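Zebrafish RNase5 (Danio rerio, PDB 3LJE) probably cleaves RNA as a zebrafish member of the pancreatic ribonuclease family, within a subfamily related to the angiogenins. Local coordinates at residues K13-H18 with A54-I59; I107-D112 with V117-G122. All coordinates share one frame; numbering follows the deposited sequence.

Contact 1 sets the end of the N-terminal helix 8-18 against the short helix 56-60, and contact 2 pairs strand 97-112 with strand 115-119 in a beta hairpin at the C-terminal end of the modelled chain. They follow one another along the sequence, yet their centres lie only about 11 Å apart. Phe14 packs on the His118 backbone, His18 on Tyr119 and Glu121, and Ile59 on Leu109, so the two contacts lie directly against each other. Both also reach the same sulfate ion, held between the first helix and the hairpin. This brings together two histidines far apart in sequence, His18 and His118, consistent with the active-site cleft of pancreatic ribonucleases.

Contact 1 of 2, residues K13-H18 with A54-I59; sequences KFLRQH and ATKDRI. With ACT (acetate ion), chain B; SO4 (sulfate ion), chain C; SO4 (sulfate ion), chain D.
Ile59 meets Phe14 at the edge of its ring: the CG2 methyl lies near the ring plane, with Ile59 CG2 and Phe14 CZ 3.9 Å apart and Phe14 CE2 about as near. Beside them the CD2 methyl of Leu15 touches Lys56 CB at 3.7 Å, and the leucine's other methyl, CD1, approaches Lys56 CD. The types suit their places: Phe14 and Ile59 fill the buried side, while the methylenes of Lys56 cover Leu15, and the extended lysine chain carries the amine to the surface. With CG anti to the backbone N (chi1 171°), the Phe14 ring is brought toward helix 56-60, and His18 CB sits 4.0 Å above the Phe14 ring plane. Val19 and Ile52 add to this apolar cluster.

In the pancreatic ribonuclease fold the N-terminal helix carries an active-site histidine, and His18 is probably its counterpart. Its NE2 donates an almost straight bond (170°) to sulfate O4, 2.8 Å from His18 NE2 and in the plane of the ring. The ring's other nitrogen, ND1, is hydrogen-bonded to Thr50 O, which fixes its rotation and turns NE2 to the anion. Lys46 NZ grips the same sulfate, and Gln17 NE2 comes within 3.1 Å of its O4. On the outer side of this helix, Arg16 NH2 donates to acetate O at 2.9 Å; NH1 makes a weak bond to the other acetate oxygen, OXT, as well as one to Lys35 O. The bound anions probably come from the crystallisation liquor.

Helix 56-60 begins with Thr55 as N-cap, its OG1 accepting from Arg58 N at 3.1 Å (160°). The same hydroxyl donates to O3 of a second sulfate, 2.6 Å from Thr55 OG1, where the partial positive charge of the helix N-terminus would probably draw an anion.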
loop_
_atom_site.group_PDB
_atom_site.type_symbol
_atom_site.label_atom_id
_atom_site.label_comp_id
_atom_site.label_asym_id
_atom_site.label_seq_id
_atom_site.Cartn_x
_atom_site.Cartn_y
_atom_site.Cartn_z
ATOM N N LYS A 13 -5.702 0.243 8.026
ATOM C CA LYS A 13 -5.371 -0.878 7.179
ATOM C C LYS A 13 -4.444 -0.394 6.007
ATOM O O LYS A 13 -3.537 -1.079 5.596
ATOM C CB LYS A 13 -6.652 -1.444 6.609
ATOM C CG LYS A 13 -6.399 -2.706 5.661
ATOM C CD LYS A 13 -7.723 -3.456 5.362
ATOM C CE LYS A 13 -7.527 -4.520 4.343
ATOM N NZ LYS A 13 -8.841 -5.347 4.296
ATOM N N PHE A 14 -4.710 0.802 5.507
ATOM C CA PHE A 14 -3.840 1.322 4.397
ATOM C C PHE A 14 -2.399 1.499 4.932
ATOM O O PHE A 14 -1.406 1.214 4.248
ATOM C CB PHE A 14 -4.428 2.685 3.967
ATOM C CG PHE A 14 -3.551 3.442 2.994
ATOM C CD1 PHE A 14 -3.623 3.164 1.615
ATOM C CD2 PHE A 14 -2.590 4.389 3.497
ATOM C CE1 PHE A 14 -2.715 3.844 0.715
ATOM C CE2 PHE A 14 -1.705 5.046 2.615
ATOM C CZ PHE A 14 -1.773 4.775 1.224
ATOM N N LEU A 15 -2.263 2.070 6.105
ATOM C CA LEU A 15 -0.914 2.239 6.654
ATOM C C LEU A 15 -0.195 0.882 6.782
ATOM O O LEU A 15 0.968 0.746 6.450
ATOM C CB LEU A 15 -0.917 2.836 8.094
ATOM C CG LEU A 15 -1.516 4.266 8.166
ATOM C CD1 LEU A 15 -1.355 4.698 9.653
ATOM C CD2 LEU A 15 -0.892 5.231 7.212
ATOM N N ARG A 16 -0.922 -0.086 7.344
ATOM C CA ARG A 16 -0.358 -1.398 7.526
ATOM C C ARG A 16 0.002 -2.059 6.240
ATOM O O ARG A 16 1.076 -2.686 6.108
ATOM C CB ARG A 16 -1.368 -2.304 8.309
ATOM C CG ARG A 16 -0.924 -3.809 8.312
ATOM C CD ARG A 16 -1.721 -4.735 9.277
ATOM N NE ARG A 16 -3.157 -4.743 8.931
ATOM C CZ ARG A 16 -3.705 -5.518 7.992
ATOM N NH1 ARG A 16 -2.971 -6.428 7.274
ATOM N NH2 ARG A 16 -4.976 -5.304 7.690
ATOM N N GLN A 17 -0.862 -1.964 5.259
ATOM C CA GLN A 17 -0.535 -2.687 4.054
ATOM C C GLN A 17 0.325 -1.940 3.027
ATOM O O GLN A 17 0.908 -2.596 2.173
ATOM C CB GLN A 17 -1.843 -3.011 3.314
ATOM C CG GLN A 17 -2.803 -3.878 4.134
ATOM C CD GLN A 17 -4.001 -4.246 3.268
ATOM O OE1 GLN A 17 -4.336 -5.423 3.138
ATOM N NE2 GLN A 17 -4.619 -3.274 2.668
ATOM N N HIS A 18 0.349 -0.604 3.119
ATOM C CA HIS A 18 0.995 0.166 2.065
ATOM C C HIS A 18 1.987 1.245 2.421
ATOM O O HIS A 18 2.543 1.909 1.492
ATOM C CB HIS A 18 -0.112 0.815 1.163
ATOM C CG HIS A 18 -1.007 -0.214 0.531
ATOM N ND1 HIS A 18 -0.538 -1.125 -0.387
ATOM C CD2 HIS A 18 -2.317 -0.526 0.748
ATOM C CE1 HIS A 18 -1.513 -1.959 -0.739
ATOM N NE2 HIS A 18 -2.605 -1.626 -0.069
ATOM N N ALA A 54 7.641 5.877 2.175
ATOM C CA ALA A 54 7.544 7.242 2.653
ATOM C C ALA A 54 6.812 7.278 3.955
ATOM O O ALA A 54 6.303 6.263 4.402
ATOM C CB ALA A 54 6.838 8.115 1.627
ATOM N N THR A 55 6.766 8.456 4.596
ATOM C CA THR A 55 6.049 8.595 5.865
ATOM C C THR A 55 4.567 8.721 5.621
ATOM O O THR A 55 4.111 9.156 4.551
ATOM C CB THR A 55 6.442 9.874 6.655
ATOM O OG1 THR A 55 6.047 11.028 5.872
ATOM C CG2 THR A 55 7.956 9.959 6.893
ATOM N N LYS A 56 3.778 8.366 6.619
ATOM C CA LYS A 56 2.340 8.508 6.428
ATOM C C LYS A 56 1.948 9.944 6.216
ATOM O O LYS A 56 1.047 10.224 5.409
ATOM C CB LYS A 56 1.550 7.967 7.622
ATOM C CG LYS A 56 1.984 8.594 8.942
ATOM C CD LYS A 56 1.149 7.979 10.066
ATOM C CE LYS A 56 1.426 8.661 11.433
ATOM N NZ LYS A 56 0.701 7.796 12.458
ATOM N N ASP A 57 2.585 10.883 6.905
ATOM C CA ASP A 57 2.189 12.281 6.684
ATOM C C ASP A 57 2.425 12.741 5.208
ATOM O O ASP A 57 1.591 13.471 4.641
ATOM C CB ASP A 57 2.963 13.257 7.607
ATOM C CG ASP A 57 2.549 13.131 9.087
ATOM O OD1 ASP A 57 1.630 12.360 9.394
ATOM O OD2 ASP A 57 3.162 13.813 9.943
ATOM N N ARG A 58 3.552 12.371 4.628
ATOM C CA ARG A 58 3.825 12.832 3.284
ATOM C C ARG A 58 2.859 12.161 2.303
ATOM O O ARG A 58 2.395 12.774 1.360
ATOM C CB ARG A 58 5.274 12.499 2.858
ATOM C CG ARG A 58 5.616 13.409 1.599
ATOM C CD ARG A 58 7.122 13.547 1.288
ATOM N NE ARG A 58 7.586 12.266 0.746
ATOM C CZ ARG A 58 7.634 12.016 -0.567
ATOM N NH1 ARG A 58 7.233 12.935 -1.519
ATOM N NH2 ARG A 58 8.125 10.862 -0.967
ATOM N N ILE A 59 2.608 10.884 2.512
ATOM C CA ILE A 59 1.697 10.167 1.591
ATOM C C ILE A 59 0.298 10.815 1.734
ATOM O O ILE A 59 -0.411 10.966 0.711
ATOM C CB ILE A 59 1.621 8.693 1.980
ATOM C CG1 ILE A 59 2.985 8.027 1.661
ATOM C CG2 ILE A 59 0.545 7.922 1.172
ATOM C CD1 ILE A 59 3.082 6.620 2.316
HETATM C C ACT B . -5.646 -8.265 5.474
HETATM O O ACT B . -6.155 -7.681 6.455
HETATM O OXT ACT B . -4.784 -7.773 4.713
HETATM C CH3 ACT B . -6.122 -9.689 5.181
HETATM S S SO4 C . -5.866 -2.108 -1.239
HETATM O O1 SO4 C . -5.398 -2.271 -2.755
HETATM O O2 SO4 C . -5.772 -0.654 -0.681
HETATM O O3 SO4 C . -7.301 -2.600 -1.120
HETATM O O4 SO4 C . -4.936 -3.117 -0.448
HETATM S S SO4 D . 8.542 13.659 5.867
HETATM O O1 SO4 D . 8.758 13.181 4.481
HETATM O O2 SO4 D . 8.703 15.151 5.874
HETATM O O3 SO4 D . 7.189 13.300 6.426
HETATM O O4 SO4 D . 9.638 12.971 6.588
#

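Contact 2 of 2, residues I107-D112 with V117-G122; sequences IVLGCD and VHYDEG. With SO4 (sulfate ion), chain C.
Tyr119 lies across from Leu109 and Ile107; its CB sits close to the sulfate that His18 NE2 binds. With chi1 at -180°, CG swings opposite the backbone N and leads the ring to the face of the sheet that Leu109 occupies, where Tyr119 CD1 meets Leu109 CD2 at 3.7 Å. Next along the ring, Tyr119 CE1 is 3.9 Å from Ile107 CG2, a methyl in the ring plane that also lies 3.8 Å from Tyr119 OH at the tip. The ring also meets that of His18, the planes at about 25°. An alanine here is likely to open a gap beside Leu109 and Ile107 and take away the ring that His18 meets.

Between the antiparallel backbones, Asp120 N donates to Val108 O and Gly110 N to His118 O, each hydrogen bond 2.9 Å long. A classic beta bulge sets Val117 and His118 against Gly110: Val117 N donates to Gly110 O at 2.9 Å (173°), whereas His118 N reaches that oxygen only weakly. Glycine suits this spot, since a CB on Gly110 would crowd His118 CB.

Tyr119 N donates to O2 of the same sulfate at 3.0 Å, and His118 beside it is probably the second active-site histidine of the family. Around the hairpin, Phe14 of helix 8-18 packs on Leu109 and Tyr119, strand 48-52 covers Tyr119, strand 73-76 flanks Val108, and a disulfide ties Cys111 to Cys63.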
loop_
_atom_site.group_PDB
_atom_site.type_symbol
_atom_site.label_atom_id
_atom_site.label_comp_id
_atom_site.label_asym_id
_atom_site.label_seq_id
_atom_site.Cartn_x
_atom_site.Cartn_y
_atom_site.Cartn_z
ATOM N N ILE A 107 1.749 7.586 -7.647
ATOM C CA ILE A 107 0.887 6.699 -6.932
ATOM C C ILE A 107 -0.536 7.290 -6.986
ATOM O O ILE A 107 -0.703 8.508 -6.944
ATOM C CB ILE A 107 1.349 6.501 -5.483
ATOM C CG1 ILE A 107 1.485 7.869 -4.732
ATOM C CG2 ILE A 107 2.704 5.725 -5.497
ATOM C CD1 ILE A 107 1.722 7.762 -3.218
ATOM N N VAL A 108 -1.504 6.370 -6.994
ATOM C CA VAL A 108 -2.920 6.735 -7.072
ATOM C C VAL A 108 -3.589 6.139 -5.835
ATOM O O VAL A 108 -3.520 4.928 -5.643
ATOM C CB VAL A 108 -3.507 6.128 -8.334
ATOM C CG1 VAL A 108 -5.043 6.507 -8.366
ATOM C CG2 VAL A 108 -2.740 6.744 -9.583
ATOM N N LEU A 109 -4.242 6.999 -5.075
ATOM C CA LEU A 109 -4.891 6.617 -3.820
ATOM C C LEU A 109 -6.378 6.909 -3.779
ATOM O O LEU A 109 -6.825 7.845 -4.461
ATOM C CB LEU A 109 -4.293 7.453 -2.707
ATOM C CG LEU A 109 -2.731 7.460 -2.558
ATOM C CD1 LEU A 109 -2.326 8.347 -1.294
ATOM C CD2 LEU A 109 -2.194 6.012 -2.547
ATOM N N GLY A 110 -7.115 6.109 -3.018
ATOM C CA GLY A 110 -8.510 6.435 -2.678
ATOM C C GLY A 110 -8.314 7.227 -1.410
ATOM O O GLY A 110 -7.411 6.916 -0.558
ATOM N N CYS A 111 -9.110 8.289 -1.241
ATOM C CA CYS A 111 -9.033 9.176 -0.093
ATOM C C CYS A 111 -10.438 9.407 0.466
ATOM O O CYS A 111 -11.417 9.409 -0.287
ATOM C CB CYS A 111 -8.519 10.551 -0.525
ATOM S SG CYS A 111 -6.854 10.518 -1.295
ATOM N N ASP A 112 -10.499 9.616 1.756
ATOM C CA ASP A 112 -11.785 9.870 2.418
ATOM C C ASP A 112 -11.612 10.948 3.461
ATOM O O ASP A 112 -10.897 10.802 4.468
ATOM C CB ASP A 112 -12.355 8.575 3.018
ATOM C CG ASP A 112 -13.855 8.734 3.425
ATOM O OD1 ASP A 112 -14.352 9.891 3.505
ATOM O OD2 ASP A 112 -14.471 7.703 3.637
ATOM N N VAL A 117 -7.198 5.813 2.072
ATOM C CA VAL A 117 -7.875 4.564 2.475
ATOM C C VAL A 117 -7.668 3.457 1.490
ATOM O O VAL A 117 -8.166 2.323 1.702
ATOM C CB VAL A 117 -9.438 4.891 2.600
ATOM C CG1 VAL A 117 -9.605 5.817 3.788
ATOM C CG2 VAL A 117 -9.943 5.578 1.274
ATOM N N HIS A 118 -6.981 3.720 0.353
ATOM C CA HIS A 118 -6.837 2.659 -0.607
ATOM C C HIS A 118 -5.643 2.985 -1.503
ATOM O O HIS A 118 -5.385 4.153 -1.775
ATOM C CB HIS A 118 -8.169 2.606 -1.452
ATOM C CG HIS A 118 -8.093 1.757 -2.668
ATOM N ND1 HIS A 118 -8.161 0.374 -2.621
ATOM C CD2 HIS A 118 -7.930 2.090 -3.988
ATOM C CE1 HIS A 118 -8.045 -0.116 -3.849
ATOM N NE2 HIS A 118 -7.905 0.898 -4.696
ATOM N N TYR A 119 -4.957 1.952 -1.929
ATOM C CA TYR A 119 -3.841 2.062 -2.862
ATOM C C TYR A 119 -4.243 1.414 -4.156
ATOM O O TYR A 119 -4.658 0.243 -4.184
ATOM C CB TYR A 119 -2.579 1.365 -2.328
ATOM C CG TYR A 119 -1.418 1.507 -3.351
ATOM C CD1 TYR A 119 -0.678 2.701 -3.408
ATOM C CD2 TYR A 119 -1.093 0.498 -4.242
ATOM C CE1 TYR A 119 0.347 2.889 -4.335
ATOM C CE2 TYR A 119 -0.019 0.671 -5.152
ATOM C CZ TYR A 119 0.662 1.890 -5.170
ATOM O OH TYR A 119 1.689 2.074 -6.060
ATOM N N ASP A 120 -4.135 2.090 -5.281
ATOM C CA ASP A 120 -4.480 1.454 -6.556
ATOM C C ASP A 120 -3.245 0.766 -7.141
ATOM O O ASP A 120 -2.308 1.440 -7.540
ATOM C CB ASP A 120 -5.012 2.502 -7.532
ATOM C CG ASP A 120 -5.484 1.954 -8.868
ATOM O OD1 ASP A 120 -5.283 0.748 -9.128
ATOM O OD2 ASP A 120 -6.066 2.737 -9.668
ATOM N N GLU A 121 -3.252 -0.579 -7.198
ATOM C CA GLU A 121 -2.076 -1.319 -7.731
ATOM C C GLU A 121 -1.943 -1.178 -9.250
ATOM O O GLU A 121 -0.864 -1.410 -9.805
ATOM C CB GLU A 121 -2.130 -2.821 -7.409
ATOM C CG GLU A 121 -2.057 -3.156 -5.924
ATOM C CD GLU A 121 -0.687 -2.931 -5.288
ATOM O OE1 GLU A 121 0.289 -2.709 -6.029
ATOM O OE2 GLU A 121 -0.605 -2.967 -4.034
ATOM N N GLY A 122 -3.009 -0.813 -9.941
ATOM C CA GLY A 122 -2.885 -0.634 -11.391
ATOM C C GLY A 122 -3.626 -1.779 -12.094
ATOM O O GLY A 122 -3.875 -2.845 -11.412
HETATM S S SO4 C . -5.866 -2.108 -1.239
HETATM O O1 SO4 C . -5.398 -2.271 -2.755
HETATM O O2 SO4 C . -5.772 -0.654 -0.681
HETATM O O3 SO4 C . -7.301 -2.600 -1.120
HETATM O O4 SO4 C . -4.936 -3.117 -0.448
HETATM O O HOH W 1 -0.772 3.656 -7.675
#